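Local coordinates for protein squalene synthase HpnC (PDB 4HD1) that probably works as a prenyl-transferring enzyme of the squalene and phytoene synthase family, coupling isoprenoid diphosphates on the way to squalene, at residues N113-Q117 with D130-Y134; V143-C149 with V234-L238; I200-A205 with G260-F264. All coordinates share one frame; numbering follows the deposited sequence.

Contact 1 of 3, residues N113-Q117 with D130-Y134; sequences NRRDQ and DYCRY
R115 reaches across to D130 and Y134, joining two neighbouring helices of an all-helical terpenoid synthase fold. Helices 104-118 and 125-135 run roughly antiparallel here, 142° between their directions, with the segment axes 10.0 Å apart at closest approach. The bridge is made by NH2 of R115, which forms a salt bridge to OD1 of D130 at 2.7 Å, the carboxylate meeting the edge of the guanidinium near its plane. The same guanidinium lies over one face of the Y134 ring in an off-centre cation-pi contact, CZ of R115 sitting 4.0 Å from the ring centroid and the two planes inclined by 38°. Bends at chi2 and chi3 fold the arginine chain to this position. D130 in turn shares its charge, for its OD2 takes NH1 of R133 at 3.1 Å, so one carboxylate links two arginines and probably eases the repulsion between them. Deeper in, the Y131 ring puts its edge against CB of R115, while its side chain also packs on Q166 and H170 of helix 152-172. Beside it stands D116, hydrogen-bonded through OD1 to the hydroxyl of Y184; OH of Y131 lies 3.0 Å from this same OD1.

Contact 2 of 3, residues V143-C149 with V234-L238; sequences VLGIFGC and VPPRL
F147 and L238 face each other across 7.4 Å between CA atoms, at the place where helix 137-146 gives way to a Schellman turn, G148 having a phi of 69°, and helix 236-257 begins behind P235 at its N-cap. The turn is closed by backbone bonds from C149 N to L144 O (2.8 Å) and from G148 N to G145 O (3.2 Å), and it brings C149 round to face V234. L238 makes the central contact: its CB stands over the middle of the F147 ring, 3.7 Å from the centroid in a CH-pi arrangement. CG of L238 stands anti to the backbone N (chi1 179°), and its two methyls divide between V143 and L144: CD1 of L238 reaches CG1 of V143 at 3.7 Å, and CD2 of L238 lies 4.0 Å from CD2 of L144. SG of C149 presses on CD of P235 at 3.5 Å and also meets CG1 of V234. F44, P37 and L40 pack against F147 as well. Without the ring, as with an alanine at F147, CB of L238 would lose its CH-pi partner and a gap is likely to open beside F44. With no hydrogen bond between the two segments, the joint depends on apolar fit and on the shape of the turn.

Contact 3 of 3, residues I200-A205 with G260-F264; sequences IRARRA and GYNPF
F264 turns its CG away from its carbonyl carbon (chi1 -42°), which lays the ring flat over the backbone of R203, a residue whose own positive phi of 45° offers CA to that ring. CA of R203 lies 3.6 Å from the centroid of the F264 ring, 8° off the normal, a CH-pi contact almost over the centre. Beside it, O of R203 comes to 3.4 Å from CD2 of F264, while CB and CG of the arginine pass along CD1. The two side chains run past each other in opposite directions, so that CB of F264 ends over one face of the guanidinium, whose NH2 forms a salt bridge with D175 of helix 174-179. R203 is the C' residue of the Schellman motif that ends helix 197-201, its N bonded to I200 O at 3.0 Å; the phenylalanine thus packs on a helix terminus, from the segment that follows helix 236-257. CD1 of I200 approaches CZ of F264 at 4.3 Å, and CB of A205 comes near CD2 of F264 at 4.4 Å. The ring's opposite face is taken by CG of P263, 3.6 Å above its plane, which clamps it between the proline and R203. R210 of helix 207-227 donates through NE to O of A205.

The three contacts are separate patches of one helical domain. Contact 1 lies nearest the middle of the chain, its centre about 11 Å from the chain's centre, against about 17 Å for contact 2 and 25 Å for contact 3. Contacts 2 and 3 are about 39 Å apart between centres, yet helix 236-257 spans them, beginning in one and ending shortly before the other; their segments alternate along the chain. Helix 152-172 touches both contact 1 and contact 2, whose nearest atoms are about 12 Å apart. In this family the diphosphate substrates generally bind in a central cavity among the helices; how the contacts lie relative to it is not established here.

Contact 1 of 3, residues N113-Q117 with D130-Y134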
loop_
_atom_site.group_PDB
_atom_site.type_symbol
_atom_site.label_atom_id
_atom_site.label_comp_id
_atom_site.label_asym_id
_atom_site.label_seq_id
_atom_site.Cartn_x
_atom_site.Cartn_y
_atom_site.Cartn_z
ATOM N N ASN A 113 -6.715 -5.483 -6.323
ATOM C CA ASN A 113 -6.322 -6.099 -7.582
ATOM C C ASN A 113 -7.492 -6.143 -8.584
ATOM O O ASN A 113 -7.305 -5.857 -9.769
ATOM C CB ASN A 113 -5.754 -7.498 -7.313
ATOM C CG ASN A 113 -5.128 -8.132 -8.541
ATOM O OD1 ASN A 113 -5.810 -8.445 -9.520
ATOM N ND2 ASN A 113 -3.820 -8.349 -8.484
ATOM N N ARG A 114 -8.692 -6.476 -8.105
ATOM C CA ARG A 114 -9.895 -6.465 -8.949
ATOM C C ARG A 114 -10.246 -5.048 -9.405
ATOM O O ARG A 114 -10.716 -4.862 -10.528
ATOM C CB ARG A 114 -11.098 -7.081 -8.232
ATOM C CG ARG A 114 -10.897 -8.511 -7.758
ATOM C CD ARG A 114 -12.184 -9.092 -7.190
ATOM N NE ARG A 114 -11.979 -10.421 -6.613
ATOM C CZ ARG A 114 -11.970 -10.686 -5.307
ATOM N NH1 ARG A 114 -12.162 -9.718 -4.413
ATOM N NH2 ARG A 114 -11.772 -11.929 -4.891
ATOM N N ARG A 115 -10.020 -4.060 -8.534
ATOM C CA ARG A 115 -10.266 -2.651 -8.869
ATOM C C ARG A 115 -9.318 -2.190 -9.968
ATOM O O ARG A 115 -9.721 -1.467 -10.875
ATOM C CB ARG A 115 -10.114 -1.736 -7.646
ATOM C CG ARG A 115 -10.839 -2.206 -6.399
ATOM C CD ARG A 115 -12.325 -1.932 -6.453
ATOM N NE ARG A 115 -12.616 -0.622 -5.881
ATOM C CZ ARG A 115 -13.670 -0.363 -5.118
ATOM N NH1 ARG A 115 -14.535 -1.323 -4.822
ATOM N NH2 ARG A 115 -13.850 0.855 -4.644
ATOM N N ASP A 116 -8.061 -2.621 -9.878
ATOM C CA ASP A 116 -7.047 -2.290 -10.876
ATOM C C ASP A 116 -7.360 -2.924 -12.235
ATOM O O ASP A 116 -7.021 -2.354 -13.267
ATOM C CB ASP A 116 -5.662 -2.721 -10.389
ATOM C CG ASP A 116 -4.596 -1.643 -10.583
ATOM O OD1 ASP A 116 -4.879 -0.439 -10.384
ATOM O OD2 ASP A 116 -3.449 -2.010 -10.911
ATOM N N GLN A 117 -8.007 -4.091 -12.234
ATOM C CA GLN A 117 -8.417 -4.762 -13.475
ATOM C C GLN A 117 -9.433 -3.938 -14.253
ATOM O O GLN A 117 -9.367 -3.854 -15.481
ATOM C CB GLN A 117 -9.036 -6.134 -13.188
ATOM C CG GLN A 117 -8.045 -7.261 -12.949
ATOM C CD GLN A 117 -8.706 -8.516 -12.390
ATOM O OE1 GLN A 117 -9.623 -9.078 -12.993
ATOM N NE2 GLN A 117 -8.237 -8.961 -11.228
ATOM N N ASP A 130 -11.070 6.504 -3.265
ATOM C CA ASP A 130 -11.737 5.228 -3.014
ATOM C C ASP A 130 -10.866 4.012 -3.358
ATOM O O ASP A 130 -10.878 3.013 -2.636
ATOM C CB ASP A 130 -13.073 5.153 -3.747
ATOM C CG ASP A 130 -14.074 4.290 -3.021
ATOM O OD1 ASP A 130 -14.409 3.205 -3.539
ATOM O OD2 ASP A 130 -14.505 4.689 -1.915
ATOM N N TYR A 131 -10.112 4.107 -4.452
ATOM C CA TYR A 131 -9.148 3.068 -4.812
ATOM C C TYR A 131 -8.107 2.890 -3.704
ATOM O O TYR A 131 -7.799 1.760 -3.311
ATOM C CB TYR A 131 -8.472 3.385 -6.151
ATOM C CG TYR A 131 -7.331 2.450 -6.513
ATOM C CD1 TYR A 131 -7.533 1.071 -6.611
ATOM C CD2 TYR A 131 -6.052 2.949 -6.771
ATOM C CE1 TYR A 131 -6.490 0.216 -6.939
ATOM C CE2 TYR A 131 -5.002 2.104 -7.107
ATOM C CZ TYR A 131 -5.225 0.740 -7.186
ATOM O OH TYR A 131 -4.189 -0.106 -7.521
ATOM N N CYS A 132 -7.590 4.010 -3.197
ATOM C CA CYS A 132 -6.611 4.011 -2.104
ATOM C C CYS A 132 -7.086 3.279 -0.853
ATOM O O CYS A 132 -6.272 2.692 -0.138
ATOM C CB CYS A 132 -6.198 5.438 -1.754
ATOM S SG CYS A 132 -5.233 6.223 -3.058
ATOM N N ARG A 133 -8.396 3.305 -0.601
ATOM C CA ARG A 133 -8.987 2.569 0.523
ATOM C C ARG A 133 -8.794 1.049 0.416
ATOM O O ARG A 133 -8.993 0.324 1.397
ATOM C CB ARG A 133 -10.472 2.907 0.676
ATOM C CG ARG A 133 -10.731 4.296 1.247
ATOM C CD ARG A 133 -12.204 4.681 1.198
ATOM N NE ARG A 133 -13.034 3.780 1.998
ATOM C CZ ARG A 133 -13.782 2.795 1.505
ATOM N NH1 ARG A 133 -13.828 2.573 0.196
ATOM N NH2 ARG A 133 -14.493 2.031 2.325
ATOM N N TYR A 134 -8.400 0.577 -0.768
ATOM C CA TYR A 134 -8.199 -0.853 -1.009
ATOM C C TYR A 134 -6.738 -1.184 -1.245
ATOM O O TYR A 134 -6.264 -2.231 -0.814
ATOM C CB TYR A 134 -9.069 -1.352 -2.180
ATOM C CG TYR A 134 -10.547 -1.236 -1.887
ATOM C CD1 TYR A 134 -11.256 -2.303 -1.329
ATOM C CD2 TYR A 134 -11.232 -0.043 -2.128
ATOM C CE1 TYR A 134 -12.606 -2.189 -1.031
ATOM C CE2 TYR A 134 -12.580 0.081 -1.836
ATOM C CZ TYR A 134 -13.261 -0.992 -1.293
ATOM O OH TYR A 134 -14.597 -0.862 -1.010
#

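Contact 2 of 3, residues V143-C149 with V234-L238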
loop_
_atom_site.group_PDB
_atom_site.type_symbol
_atom_site.label_atom_id
_atom_site.label_comp_id
_atom_site.label_asym_id
_atom_site.label_seq_id
_atom_site.Cartn_x
_atom_site.Cartn_y
_atom_site.Cartn_z
ATOM N N VAL A 143 -0.360 -2.952 9.962
ATOM C CA VAL A 143 0.812 -2.514 10.719
ATOM C C VAL A 143 0.420 -2.061 12.136
ATOM O O VAL A 143 1.061 -2.462 13.118
ATOM C CB VAL A 143 1.620 -1.429 9.955
ATOM C CG1 VAL A 143 2.599 -0.703 10.878
ATOM C CG2 VAL A 143 2.357 -2.057 8.771
ATOM N N LEU A 144 -0.639 -1.255 12.245
ATOM C CA LEU A 144 -1.169 -0.865 13.558
ATOM C C LEU A 144 -1.561 -2.107 14.345
ATOM O O LEU A 144 -1.267 -2.213 15.539
ATOM C CB LEU A 144 -2.379 0.067 13.427
ATOM C CG LEU A 144 -2.151 1.496 12.931
ATOM C CD1 LEU A 144 -3.492 2.198 12.749
ATOM C CD2 LEU A 144 -1.254 2.265 13.896
ATOM N N GLY A 145 -2.215 -3.044 13.655
ATOM C CA GLY A 145 -2.639 -4.314 14.240
ATOM C C GLY A 145 -1.486 -5.095 14.839
ATOM O O GLY A 145 -1.599 -5.626 15.955
ATOM N N ILE A 146 -0.369 -5.150 14.110
ATOM C CA ILE A 146 0.824 -5.874 14.573
ATOM C C ILE A 146 1.358 -5.266 15.872
ATOM O O ILE A 146 1.762 -5.995 16.774
ATOM C CB ILE A 146 1.917 -5.962 13.478
ATOM C CG1 ILE A 146 1.432 -6.848 12.317
ATOM C CG2 ILE A 146 3.222 -6.511 14.051
ATOM C CD1 ILE A 146 2.331 -6.847 11.093
ATOM N N PHE A 147 1.309 -3.939 15.971
ATOM C CA PHE A 147 1.782 -3.204 17.150
ATOM C C PHE A 147 0.760 -3.043 18.287
ATOM O O PHE A 147 1.061 -2.394 19.284
ATOM C CB PHE A 147 2.269 -1.812 16.729
ATOM C CG PHE A 147 3.680 -1.788 16.218
ATOM C CD1 PHE A 147 4.747 -1.584 17.097
ATOM C CD2 PHE A 147 3.951 -1.967 14.860
ATOM C CE1 PHE A 147 6.058 -1.558 16.635
ATOM C CE2 PHE A 147 5.260 -1.935 14.393
ATOM C CZ PHE A 147 6.315 -1.735 15.284
ATOM N N GLY A 148 -0.434 -3.618 18.142
ATOM C CA GLY A 148 -1.511 -3.446 19.130
ATOM C C GLY A 148 -2.104 -2.042 19.176
ATOM O O GLY A 148 -2.479 -1.547 20.247
ATOM N N CYS A 149 -2.200 -1.400 18.014
ATOM C CA CYS A 149 -2.666 -0.018 17.936
ATOM C C CYS A 149 -3.874 0.178 17.030
ATOM O O CYS A 149 -4.150 1.298 16.604
ATOM C CB CYS A 149 -1.529 0.896 17.468
ATOM S SG CYS A 149 -0.182 1.030 18.658
ATOM N N VAL A 234 1.386 6.069 19.324
ATOM C CA VAL A 234 1.878 4.701 19.133
ATOM C C VAL A 234 3.221 4.498 19.841
ATOM O O VAL A 234 3.864 5.484 20.205
ATOM C CB VAL A 234 1.988 4.343 17.628
ATOM C CG1 VAL A 234 0.619 4.394 16.970
ATOM C CG2 VAL A 234 2.961 5.270 16.904
ATOM N N PRO A 235 3.650 3.228 20.047
ATOM C CA PRO A 235 4.986 3.002 20.621
ATOM C C PRO A 235 6.070 3.717 19.795
ATOM O O PRO A 235 5.918 3.834 18.573
ATOM C CB PRO A 235 5.147 1.479 20.541
ATOM C CG PRO A 235 3.752 0.949 20.574
ATOM C CD PRO A 235 2.934 1.957 19.815
ATOM N N PRO A 236 7.138 4.217 20.452
ATOM C CA PRO A 236 8.174 5.011 19.750
ATOM C C PRO A 236 8.807 4.319 18.523
ATOM O O PRO A 236 9.142 4.987 17.541
ATOM C CB PRO A 236 9.234 5.292 20.834
ATOM C CG PRO A 236 8.676 4.813 22.133
ATOM C CD PRO A 236 7.320 4.205 21.919
ATOM N N ARG A 237 8.955 2.999 18.576
ATOM C CA ARG A 237 9.445 2.243 17.424
ATOM C C ARG A 237 8.519 2.392 16.208
ATOM O O ARG A 237 8.989 2.673 15.103
ATOM C CB ARG A 237 9.634 0.771 17.782
ATOM C CG ARG A 237 10.726 0.507 18.805
ATOM C CD ARG A 237 12.022 0.155 18.110
ATOM N NE ARG A 237 12.735 -0.915 18.807
ATOM C CZ ARG A 237 13.484 -1.835 18.207
ATOM N NH1 ARG A 237 13.609 -1.839 16.884
ATOM N NH2 ARG A 237 14.096 -2.763 18.934
ATOM N N LEU A 238 7.212 2.222 16.408
ATOM C CA LEU A 238 6.258 2.463 15.324
ATOM C C LEU A 238 6.224 3.946 14.925
ATOM O O LEU A 238 6.104 4.268 13.736
ATOM C CB LEU A 238 4.852 1.945 15.676
ATOM C CG LEU A 238 3.730 2.160 14.638
ATOM C CD1 LEU A 238 4.115 1.657 13.254
ATOM C CD2 LEU A 238 2.436 1.508 15.095
#

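Contact 3 of 3, residues I200-A205 with G260-F264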
loop_
_atom_site.group_PDB
_atom_site.type_symbol
_atom_site.label_atom_id
_atom_site.label_comp_id
_atom_site.label_asym_id
_atom_site.label_seq_id
_atom_site.Cartn_x
_atom_site.Cartn_y
_atom_site.Cartn_z
ATOM N N ILE A 200 -1.973 14.273 -21.002
ATOM C CA ILE A 200 -1.189 13.266 -20.289
ATOM C C ILE A 200 -0.677 12.204 -21.264
ATOM O O ILE A 200 0.493 11.816 -21.210
ATOM C CB ILE A 200 -2.007 12.605 -19.141
ATOM C CG1 ILE A 200 -2.515 13.650 -18.129
ATOM C CG2 ILE A 200 -1.214 11.497 -18.453
ATOM C CD1 ILE A 200 -1.437 14.457 -17.422
ATOM N N ARG A 201 -1.557 11.750 -22.153
ATOM C CA ARG A 201 -1.199 10.763 -23.173
ATOM C C ARG A 201 -0.111 11.310 -24.110
ATOM O O ARG A 201 0.848 10.605 -24.437
ATOM C CB ARG A 201 -2.446 10.304 -23.961
ATOM C CG ARG A 201 -3.479 9.565 -23.103
ATOM C CD ARG A 201 -4.663 9.059 -23.930
ATOM N NE ARG A 201 -5.625 8.328 -23.089
ATOM C CZ ARG A 201 -6.807 8.802 -22.678
ATOM N NH1 ARG A 201 -7.212 10.018 -23.051
ATOM N NH2 ARG A 201 -7.593 8.047 -21.909
ATOM N N ALA A 202 -0.257 12.575 -24.511
ATOM C CA ALA A 202 0.727 13.252 -25.364
ATOM C C ALA A 202 1.871 13.874 -24.551
ATOM O O ALA A 202 2.603 14.733 -25.051
ATOM C CB ALA A 202 0.044 14.306 -26.228
ATOM N N ARG A 203 2.006 13.436 -23.298
ATOM C CA ARG A 203 3.105 13.835 -22.401
ATOM C C ARG A 203 3.407 15.340 -22.413
ATOM O O ARG A 203 4.582 15.756 -22.325
ATOM C CB ARG A 203 4.368 13.003 -22.692
ATOM C CG ARG A 203 4.136 11.493 -22.575
ATOM C CD ARG A 203 5.332 10.657 -23.017
ATOM N NE ARG A 203 6.372 10.585 -21.992
ATOM C CZ ARG A 203 7.530 11.233 -22.048
ATOM N NH1 ARG A 203 7.817 12.009 -23.087
ATOM N NH2 ARG A 203 8.411 11.102 -21.069
ATOM N N ARG A 204 2.329 16.143 -22.532
ATOM C CA ARG A 204 2.436 17.596 -22.584
ATOM C C ARG A 204 2.204 18.189 -21.208
ATOM O O ARG A 204 1.121 18.038 -20.637
ATOM C CB ARG A 204 1.411 18.182 -23.549
ATOM C CG ARG A 204 1.758 18.059 -25.020
ATOM C CD ARG A 204 0.757 18.850 -25.849
ATOM N NE ARG A 204 -0.610 18.366 -25.656
ATOM C CZ ARG A 204 -1.301 17.676 -26.558
ATOM N NH1 ARG A 204 -0.764 17.392 -27.740
ATOM N NH2 ARG A 204 -2.536 17.275 -26.284
ATOM N N ALA A 205 3.216 18.868 -20.683
ATOM C CA ALA A 205 3.101 19.532 -19.394
ATOM C C ALA A 205 2.603 20.959 -19.578
ATOM O O ALA A 205 3.343 21.921 -19.362
ATOM C CB ALA A 205 4.430 19.512 -18.660
ATOM N N GLY A 260 8.634 21.905 -11.061
ATOM C CA GLY A 260 7.541 22.713 -11.594
ATOM C C GLY A 260 6.306 21.903 -11.933
ATOM O O GLY A 260 5.572 22.246 -12.860
ATOM N N TYR A 261 6.087 20.821 -11.185
ATOM C CA TYR A 261 4.924 19.946 -11.356
ATOM C C TYR A 261 4.879 19.311 -12.753
ATOM O O TYR A 261 3.814 19.167 -13.368
ATOM C CB TYR A 261 3.626 20.689 -10.995
ATOM C CG TYR A 261 3.687 21.332 -9.627
ATOM C CD1 TYR A 261 4.060 22.666 -9.477
ATOM C CD2 TYR A 261 3.401 20.596 -8.479
ATOM C CE1 TYR A 261 4.133 23.255 -8.224
ATOM C CE2 TYR A 261 3.469 21.175 -7.221
ATOM C CZ TYR A 261 3.835 22.504 -7.099
ATOM O OH TYR A 261 3.905 23.081 -5.853
ATOM N N ASN A 262 6.060 18.928 -13.233
ATOM C CA ASN A 262 6.222 18.333 -14.549
ATOM C C ASN A 262 6.701 16.880 -14.467
ATOM O O ASN A 262 7.869 16.631 -14.157
ATOM C CB ASN A 262 7.196 19.178 -15.388
ATOM C CG ASN A 262 7.540 18.536 -16.724
ATOM O OD1 ASN A 262 6.668 18.299 -17.557
ATOM N ND2 ASN A 262 8.820 18.254 -16.932
ATOM N N PRO A 263 5.800 15.911 -14.736
ATOM C CA PRO A 263 6.276 14.546 -14.961
ATOM C C PRO A 263 6.903 14.470 -16.358
ATOM O O PRO A 263 7.169 15.511 -16.962
ATOM C CB PRO A 263 4.993 13.718 -14.883
ATOM C CG PRO A 263 3.924 14.650 -15.354
ATOM C CD PRO A 263 4.330 16.012 -14.855
ATOM N N PHE A 264 7.140 13.263 -16.865
ATOM C CA PHE A 264 7.673 13.064 -18.229
ATOM C C PHE A 264 9.182 13.313 -18.336
ATOM O O PHE A 264 9.685 14.365 -17.939
ATOM C CB PHE A 264 6.914 13.895 -19.292
ATOM C CG PHE A 264 5.407 13.912 -19.113
ATOM C CD1 PHE A 264 4.674 12.725 -19.052
ATOM C CD2 PHE A 264 4.716 15.124 -19.027
ATOM C CE1 PHE A 264 3.289 12.749 -18.887
ATOM C CE2 PHE A 264 3.331 15.153 -18.871
ATOM C CZ PHE A 264 2.617 13.964 -18.795
#